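Local coordinates for protein L-lysine 6-monooxygenase involved in desferrioxamine biosynthesis (Erwinia amylovora CFBP1430, PDB 5O8P) that probably hydroxylates a primary amine of cadaverine, using FAD, NADPH and oxygen, in the biosynthesis of the siderophore desferrioxamine, at residues Arg136-Asp141 with Gln147-Ala152. Residues are numbered along the deposited sequence; the frame is centred on the assembly and turned at random.
Sequences RVRSTD and QQEWLA
Trp150 lays its indole along the neighbouring strand, its edge turned to Val137 O and Ser139 OG, both near the ring plane. The two strands, 136-141 and 147-152, form an antiparallel beta hairpin on the outer side of the FAD-binding, Rossmann-type domain; the first also pairs with strand 121-129, the second with strand 8-14. Val137 with Trp150 and Ser139 with Gln148 are the hydrogen-bonded pairs, the former held by Val137 N to Trp150 O at 2.8 Å and its reciprocal bond. On this face Val137 and Trp150 pack CB to CB and both touch Leu38, while Val137 also reaches Val123, a residue of the FAD site. The other face carries mainly charged and polar side chains, with Leu151 among them. Arg136 sends NH1 to Glu149 OE1 in a salt bridge of 2.9 Å, the oxygen being met from above the carboxylate plane; Leu151 CD2 lies over one guanidinium face, and NH2 forms a second salt bridge, with Asp129. Glu149 runs alongside Arg138, CG to CG 3.8 Å. Gln147 NE2 donates a weak hydrogen bond to Thr140 OG1. With Ser139 OG placed between its own backbone N and carbonyl carbon (chi1 87°), Trp150 NE1 donates to that oxygen at 3.2 Å, within the indole plane.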
loop_
_atom_site.group_PDB
_atom_site.type_symbol
_atom_site.label_atom_id
_atom_site.label_comp_id
_atom_site.label_asym_id
_atom_site.label_seq_id
_atom_site.Cartn_x
_atom_site.Cartn_y
_atom_site.Cartn_z
ATOM N N ARG B 136 -8.639 -29.053 44.456
ATOM C CA ARG B 136 -9.815 -28.487 45.113
ATOM C C ARG B 136 -9.702 -26.983 45.010
ATOM O O ARG B 136 -8.766 -26.416 45.554
ATOM C CB ARG B 136 -9.820 -28.936 46.581
ATOM C CG ARG B 136 -10.900 -28.349 47.459
ATOM C CD ARG B 136 -10.817 -28.901 48.886
ATOM N NE ARG B 136 -10.905 -30.368 48.900
ATOM C CZ ARG B 136 -12.031 -31.068 48.746
ATOM N NH1 ARG B 136 -13.220 -30.464 48.568
ATOM N NH2 ARG B 136 -11.969 -32.404 48.765
ATOM N N VAL B 137 -10.645 -26.353 44.321
ATOM C CA VAL B 137 -10.612 -24.907 44.022
ATOM C C VAL B 137 -11.717 -24.204 44.802
ATOM O O VAL B 137 -12.888 -24.421 44.513
ATOM C CB VAL B 137 -10.851 -24.666 42.509
ATOM C CG1 VAL B 137 -10.962 -23.182 42.180
ATOM C CG2 VAL B 137 -9.758 -25.327 41.694
ATOM N N ARG B 138 -11.352 -23.363 45.769
ATOM C CA ARG B 138 -12.339 -22.659 46.599
ATOM C C ARG B 138 -12.643 -21.281 46.006
ATOM O O ARG B 138 -11.764 -20.416 45.927
ATOM C CB ARG B 138 -11.859 -22.543 48.050
ATOM C CG ARG B 138 -12.996 -22.462 49.077
ATOM C CD ARG B 138 -12.489 -22.412 50.520
ATOM N NE ARG B 138 -11.648 -21.217 50.739
ATOM C CZ ARG B 138 -10.445 -21.173 51.340
ATOM N NH1 ARG B 138 -9.873 -22.264 51.859
ATOM N NH2 ARG B 138 -9.809 -20.003 51.431
ATOM N N SER B 139 -13.895 -21.095 45.584
ATOM C CA SER B 139 -14.367 -19.837 45.014
ATOM C C SER B 139 -15.250 -19.055 45.976
ATOM O O SER B 139 -15.702 -19.576 47.001
ATOM C CB SER B 139 -15.158 -20.107 43.738
ATOM O OG SER B 139 -16.525 -20.362 44.007
ATOM N N THR B 140 -15.495 -17.799 45.614
ATOM C CA THR B 140 -16.408 -16.915 46.339
ATOM C C THR B 140 -17.233 -16.183 45.294
ATOM O O THR B 140 -16.662 -15.554 44.408
ATOM C CB THR B 140 -15.629 -15.890 47.196
ATOM O OG1 THR B 140 -15.022 -16.547 48.322
ATOM C CG2 THR B 140 -16.523 -14.784 47.718
ATOM N N ASP B 141 -18.563 -16.259 45.380
ATOM C CA ASP B 141 -19.429 -15.500 44.473
ATOM C C ASP B 141 -19.335 -14.004 44.779
ATOM O O ASP B 141 -19.593 -13.589 45.904
ATOM C CB ASP B 141 -20.879 -15.982 44.546
ATOM C CG ASP B 141 -21.777 -15.314 43.504
ATOM O OD1 ASP B 141 -21.830 -15.777 42.347
ATOM O OD2 ASP B 141 -22.432 -14.313 43.848
ATOM N N GLN B 147 -19.702 -19.219 49.303
ATOM C CA GLN B 147 -18.558 -20.096 49.087
ATOM C C GLN B 147 -18.987 -21.308 48.266
ATOM O O GLN B 147 -20.085 -21.825 48.442
ATOM C CB GLN B 147 -17.981 -20.568 50.429
ATOM C CG GLN B 147 -17.546 -19.448 51.371
ATOM C CD GLN B 147 -16.383 -18.640 50.834
ATOM O OE1 GLN B 147 -15.368 -19.210 50.430
ATOM N NE2 GLN B 147 -16.522 -17.318 50.817
ATOM N N GLN B 148 -18.122 -21.744 47.358
ATOM C CA GLN B 148 -18.306 -23.016 46.641
ATOM C C GLN B 148 -16.938 -23.645 46.428
ATOM O O GLN B 148 -15.932 -22.940 46.354
ATOM C CB GLN B 148 -19.010 -22.835 45.289
ATOM C CG GLN B 148 -19.627 -21.467 45.046
ATOM C CD GLN B 148 -20.333 -21.364 43.707
ATOM O OE1 GLN B 148 -20.882 -22.356 43.192
ATOM N NE2 GLN B 148 -20.330 -20.149 43.133
ATOM N N GLU B 149 -16.907 -24.976 46.367
ATOM C CA GLU B 149 -15.687 -25.732 46.067
ATOM C C GLU B 149 -15.889 -26.522 44.792
ATOM O O GLU B 149 -16.935 -27.127 44.577
ATOM C CB GLU B 149 -15.283 -26.641 47.233
ATOM C CG GLU B 149 -14.543 -25.865 48.316
ATOM C CD GLU B 149 -14.083 -26.699 49.505
ATOM O OE1 GLU B 149 -14.302 -27.950 49.523
ATOM O OE2 GLU B 149 -13.475 -26.058 50.411
ATOM N N TRP B 150 -14.890 -26.458 43.927
ATOM C CA TRP B 150 -14.920 -27.119 42.645
ATOM C C TRP B 150 -13.811 -28.146 42.678
ATOM O O TRP B 150 -12.697 -27.859 43.131
ATOM C CB TRP B 150 -14.674 -26.110 41.536
ATOM C CG TRP B 150 -15.582 -24.925 41.578
ATOM C CD1 TRP B 150 -15.483 -23.842 42.396
ATOM C CD2 TRP B 150 -16.721 -24.694 40.752
ATOM N NE1 TRP B 150 -16.491 -22.951 42.131
ATOM C CE2 TRP B 150 -17.267 -23.450 41.122
ATOM C CE3 TRP B 150 -17.332 -25.423 39.732
ATOM C CZ2 TRP B 150 -18.404 -22.917 40.512
ATOM C CZ3 TRP B 150 -18.451 -24.898 39.117
ATOM C CH2 TRP B 150 -18.982 -23.655 39.512
ATOM N N LEU B 151 -14.124 -29.356 42.232
ATOM C CA LEU B 151 -13.149 -30.432 42.170
ATOM C C LEU B 151 -12.726 -30.632 40.735
ATOM O O LEU B 151 -13.534 -30.446 39.818
ATOM C CB LEU B 151 -13.763 -31.702 42.736
ATOM C CG LEU B 151 -14.032 -31.599 44.239
ATOM C CD1 LEU B 151 -15.069 -32.606 44.725
ATOM C CD2 LEU B 151 -12.719 -31.729 44.991
ATOM N N ALA B 152 -11.457 -30.985 40.536
ATOM C CA ALA B 152 -10.922 -31.154 39.180
ATOM C C ALA B 152 -9.584 -31.869 39.131
ATOM O O ALA B 152 -8.709 -31.664 39.985
ATOM C CB ALA B 152 -10.783 -29.802 38.493
#